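Local coordinates for 3-dehydroquinate dehydratase (Clostridium difficile, PDB 4H3D) that catalyses the cis-dehydration of 3-dehydroquinate to 3-dehydroshikimate through an imine formed with an active-site lysine, the third step of the chorismate pathway, at the interface of chains A and B. Coordinates in Å, arbitrary orientation; residue numbers count along the deposited sequence, not the author numbering. Chains: chain A/B, 3-dehydroquinate dehydratase.

Contacts 1 and 2 are neighbouring patches of one two-fold interface, their C-alpha centres about 9 Å apart. B:Ser256, the last residue of helix 243-256, belongs to both, and on chain A both use the 3-10 helix 211-217. Contact 1 is apolar and near the two-fold axis; contact 2 adds polar links at the C-terminal end of chain B. The centre of contact 2 is about 18 Å from A:Lys174, that of contact 1 about 21 Å from B:Lys174. Neither appears to touch substrate, but their chain A segments carry or adjoin substrate-binding A:Arg217, A:Ser236 and A:Gln240, so dimer packing could help position them.

Contact 1: the interface of chains A and B. Residues chain A 214-215, 218, 241, 249; chain B 215, 218-219, 249, 252-253, 256.
Chain A presents the 3-10 helix 211-217 and helix 243-255, and chain B the short helix 215-218 and helix 243-256; A:Leu218 and B:Cys219 follow the ends of the first helix of each chain, and A:Ile241 is an extended loop residue. A:Ile215 buries 70 Å² and lies against its own symmetry mate, the two side chains crossing at about a right angle. Its CG1 meets CG1 of B:Ile215 at 3.4 Å, a close carbon-carbon approach that marks tight packing. Both residues hold CG1 anti to the backbone N, but the chains part at the second torsion, 65° in A:Ile215 and -178° in B:Ile215, so the pair departs locally from exact two-fold symmetry. The bent chain of A:Ile215 sets CD1 3.9 Å from CB of B:Cys219.

B:Leu253, with 51 Å² hidden, enters beside this pair. Its CG is anti to the carbonyl carbon, and the CD2 branch passes alongside A:Val214 in the opposite direction, 3.5 Å from CG1. The same methyl meets CD1 of A:Leu218 tip to tip at 4.0 Å. The other branch of A:Val214, CG2, packs against CB of B:Ser256. The preceding residue on that helix, B:Leu252, crosses A:Ile241 at about a right angle and straddles its CG2 methyl with both branches, CD2 at 3.6 Å and CD1 at 3.7 Å. A:Val249 and B:Val249 cross obliquely, touching through their CG2 methyls.

The hydroxyl of B:Ser256 turns back on its own helix: OG, between the backbone N and the carbonyl carbon, donates to B:Leu253 O at 2.7 Å, from 28° above the carbonyl plane. This bond holds OG at that rotation, while CB is placed by the helix backbone. Among the residues of this patch the two chains meet through carbon, without a polar pair between them. The patch thus forms an apolar core of the subunit interface, in keeping with an enzyme that works as a homodimer or homotetramer.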
loop_
_atom_site.group_PDB
_atom_site.type_symbol
_atom_site.label_atom_id
_atom_site.label_comp_id
_atom_site.label_asym_id
_atom_site.label_seq_id
_atom_site.Cartn_x
_atom_site.Cartn_y
_atom_site.Cartn_z
ATOM N N VAL A 214 2.466 4.618 -6.567
ATOM C CA VAL A 214 3.116 3.311 -6.344
ATOM C C VAL A 214 2.308 2.391 -5.440
ATOM O O VAL A 214 2.271 1.158 -5.642
ATOM C CB VAL A 214 4.583 3.474 -5.855
ATOM C CG1 VAL A 214 5.154 2.138 -5.351
ATOM C CG2 VAL A 214 5.454 4.024 -6.984
ATOM N N ILE A 215 1.609 2.973 -4.477
ATOM C CA ILE A 215 0.768 2.189 -3.592
ATOM C C ILE A 215 -0.269 1.334 -4.383
ATOM O O ILE A 215 -0.607 0.198 -3.963
ATOM C CB ILE A 215 0.103 3.096 -2.513
ATOM C CG1 ILE A 215 -0.465 2.252 -1.370
ATOM C CG2 ILE A 215 -0.948 4.029 -3.152
ATOM C CD1 ILE A 215 0.610 1.499 -0.553
ATOM N N LEU A 218 0.648 -2.206 -5.202
ATOM C CA LEU A 218 0.815 -3.132 -4.089
ATOM C C LEU A 218 -0.466 -3.689 -3.503
ATOM O O LEU A 218 -0.469 -4.799 -2.973
ATOM C CB LEU A 218 1.586 -2.435 -2.951
ATOM C CG LEU A 218 2.959 -1.800 -3.235
ATOM C CD1 LEU A 218 3.598 -1.322 -1.940
ATOM C CD2 LEU A 218 3.898 -2.767 -3.929
ATOM N N ILE A 241 8.743 -0.269 -9.238
ATOM C CA ILE A 241 9.232 -1.096 -8.126
ATOM C C ILE A 241 9.926 -2.322 -8.700
ATOM O O ILE A 241 9.373 -2.974 -9.572
ATOM C CB ILE A 241 8.077 -1.615 -7.259
ATOM C CG1 ILE A 241 7.262 -0.474 -6.682
ATOM C CG2 ILE A 241 8.608 -2.479 -6.120
ATOM C CD1 ILE A 241 5.993 -0.961 -5.988
ATOM N N VAL A 249 6.052 -8.475 -0.918
ATOM C CA VAL A 249 5.004 -7.587 -0.444
ATOM C C VAL A 249 3.633 -8.192 -0.709
ATOM O O VAL A 249 2.799 -8.257 0.192
ATOM C CB VAL A 249 5.140 -6.183 -1.071
ATOM C CG1 VAL A 249 4.024 -5.280 -0.619
ATOM C CG2 VAL A 249 6.511 -5.568 -0.695
ATOM N N ILE B 215 -3.271 -1.058 3.803
ATOM C CA ILE B 215 -2.667 -0.016 2.968
ATOM C C ILE B 215 -2.421 1.242 3.783
ATOM O O ILE B 215 -1.425 1.963 3.572
ATOM C CB ILE B 215 -3.581 0.345 1.729
ATOM C CG1 ILE B 215 -2.943 1.446 0.860
ATOM C CG2 ILE B 215 -4.982 0.794 2.178
ATOM C CD1 ILE B 215 -3.821 1.886 -0.356
ATOM N N LEU B 218 0.884 1.484 5.304
ATOM C CA LEU B 218 2.022 1.492 4.387
ATOM C C LEU B 218 2.259 2.806 3.692
ATOM O O LEU B 218 3.398 3.115 3.364
ATOM C CB LEU B 218 1.804 0.433 3.284
ATOM C CG LEU B 218 1.509 -1.011 3.704
ATOM C CD1 LEU B 218 1.332 -1.888 2.482
ATOM C CD2 LEU B 218 2.630 -1.558 4.576
ATOM N N CYS B 219 1.200 3.577 3.479
ATOM C CA CYS B 219 1.266 4.748 2.604
ATOM C C CYS B 219 1.307 6.110 3.290
ATOM O O CYS B 219 0.895 7.113 2.702
ATOM C CB CYS B 219 0.070 4.706 1.650
ATOM S SG CYS B 219 -1.495 4.916 2.508
ATOM N N VAL B 249 8.824 -2.362 3.453
ATOM C CA VAL B 249 7.857 -1.701 2.570
ATOM C C VAL B 249 8.006 -0.169 2.603
ATOM O O VAL B 249 7.975 0.482 1.554
ATOM C CB VAL B 249 6.413 -2.093 2.898
ATOM C CG1 VAL B 249 5.436 -1.371 1.951
ATOM C CG2 VAL B 249 6.231 -3.606 2.772
ATOM N N LEU B 252 10.935 0.836 0.569
ATOM C CA LEU B 252 10.628 0.664 -0.844
ATOM C C LEU B 252 9.803 1.858 -1.378
ATOM O O LEU B 252 10.039 2.333 -2.492
ATOM C CB LEU B 252 9.873 -0.653 -1.059
ATOM C CG LEU B 252 9.477 -1.010 -2.492
ATOM C CD1 LEU B 252 10.719 -1.219 -3.359
ATOM C CD2 LEU B 252 8.602 -2.255 -2.499
ATOM N N LEU B 253 8.842 2.327 -0.587
ATOM C CA LEU B 253 8.006 3.475 -0.986
ATOM C C LEU B 253 8.762 4.811 -0.876
ATOM O O LEU B 253 8.530 5.724 -1.678
ATOM C CB LEU B 253 6.688 3.514 -0.186
ATOM C CG LEU B 253 5.720 2.340 -0.447
ATOM C CD1 LEU B 253 4.570 2.263 0.594
ATOM C CD2 LEU B 253 5.154 2.394 -1.839
ATOM N N SER B 256 10.781 5.025 -4.038
ATOM C CA SER B 256 9.980 5.160 -5.269
ATOM C C SER B 256 9.781 6.666 -5.555
ATOM O O SER B 256 9.631 7.070 -6.714
ATOM C CB SER B 256 8.644 4.419 -5.167
ATOM O OG SER B 256 7.804 4.991 -4.185
#

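Contact 2: the interface of chains A and B. Residues chain A 211-212, 238-239; chain B 222, 256-257.
A:Gly211, with 43 Å² hidden, starts the 3-10 helix 211-217 and meets chain B with bare backbone. Its CA lies 3.4 Å from CG2 of B:Ile257, the branch methyl held between the backbone N and the carbonyl carbon because CG1 is anti to N (chi1 -153°). With no side chain on the glycine, this methyl packs directly on the main chain, also approaching the carbonyl carbon of A:Gly211. The glycine's oxygen, O, is bound by water 1 at 2.7 Å, and the same water bonds OG of B:Ser256 at 2.7 Å. The serine hydroxyl is therefore tied to chain A through solvent.

A:Met212, burying 33 Å², crosses B:Ile222 obliquely. The tip methyl CD1 of B:Ile222 comes 3.9 Å from CA of A:Met212, while CG2 of B:Ile222 lies 4.1 Å from CG of A:Met212. A:Met212 has CG anti to the backbone N (chi1 -164°) and bends only at chi3, so the contact is made by the root of the chain rather than by its sulfur.

A direct polar link lies beside A:Pro238: the amide N of A:Gly239 donates to B:Ser256 O at 3.3 Å. It reaches the acceptor in the carbonyl plane, on a lone pair, though bent to 142° at the hydrogen. CB of A:Pro238 flanks this oxygen, 3.5 Å from B:Ser256 O. In the fold, the C-terminal end of helix 243-256 and the residue after it pack between the loop at 238-239 and the start of the 3-10 helix following strand 205-208 of the partner's TIM barrel.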
loop_
_atom_site.group_PDB
_atom_site.type_symbol
_atom_site.label_atom_id
_atom_site.label_comp_id
_atom_site.label_asym_id
_atom_site.label_seq_id
_atom_site.Cartn_x
_atom_site.Cartn_y
_atom_site.Cartn_z
ATOM N N GLY A 211 5.644 8.114 -8.827
ATOM C CA GLY A 211 5.964 7.800 -7.434
ATOM C C GLY A 211 4.759 7.924 -6.520
ATOM O O GLY A 211 4.584 7.134 -5.606
ATOM N N MET A 212 3.911 8.912 -6.771
ATOM C CA MET A 212 2.711 9.111 -5.947
ATOM C C MET A 212 1.719 7.921 -6.019
ATOM O O MET A 212 1.022 7.627 -5.041
ATOM C CB MET A 212 2.017 10.405 -6.386
ATOM C CG MET A 212 1.014 10.956 -5.427
ATOM S SD MET A 212 0.444 12.596 -5.950
ATOM C CE MET A 212 1.945 13.550 -5.834
ATOM N N PRO A 238 11.920 6.358 -10.621
ATOM C CA PRO A 238 10.794 6.766 -9.765
ATOM C C PRO A 238 9.456 6.341 -10.371
ATOM O O PRO A 238 9.260 6.466 -11.578
ATOM C CB PRO A 238 10.915 8.300 -9.713
ATOM C CG PRO A 238 11.886 8.669 -10.788
ATOM C CD PRO A 238 12.786 7.497 -10.967
ATOM N N GLY A 239 8.557 5.825 -9.541
ATOM C CA GLY A 239 7.269 5.355 -10.015
ATOM C C GLY A 239 7.262 3.879 -10.433
ATOM O O GLY A 239 6.241 3.385 -10.914
ATOM N N ILE B 222 2.977 9.239 1.513
ATOM C CA ILE B 222 2.195 9.894 0.477
ATOM C C ILE B 222 0.936 10.584 1.017
ATOM O O ILE B 222 0.674 11.736 0.692
ATOM C CB ILE B 222 1.822 8.902 -0.647
ATOM C CG1 ILE B 222 3.075 8.567 -1.478
ATOM C CG2 ILE B 222 0.744 9.496 -1.563
ATOM C CD1 ILE B 222 3.660 9.762 -2.263
ATOM N N SER B 256 10.781 5.025 -4.038
ATOM C CA SER B 256 9.980 5.160 -5.269
ATOM C C SER B 256 9.781 6.666 -5.555
ATOM O O SER B 256 9.631 7.070 -6.714
ATOM C CB SER B 256 8.644 4.419 -5.167
ATOM O OG SER B 256 7.804 4.991 -4.185
ATOM N N ILE B 257 9.764 7.469 -4.481
ATOM C CA ILE B 257 9.754 8.951 -4.551
ATOM C C ILE B 257 9.445 9.539 -3.172
ATOM O O ILE B 257 10.346 10.021 -2.474
ATOM C CB ILE B 257 8.750 9.537 -5.566
ATOM C CG1 ILE B 257 9.252 10.907 -6.050
ATOM C CG2 ILE B 257 7.339 9.611 -4.935
ATOM C CD1 ILE B 257 8.524 11.456 -7.257
HETATM O O HOH W 1 5.550 6.158 -3.331
#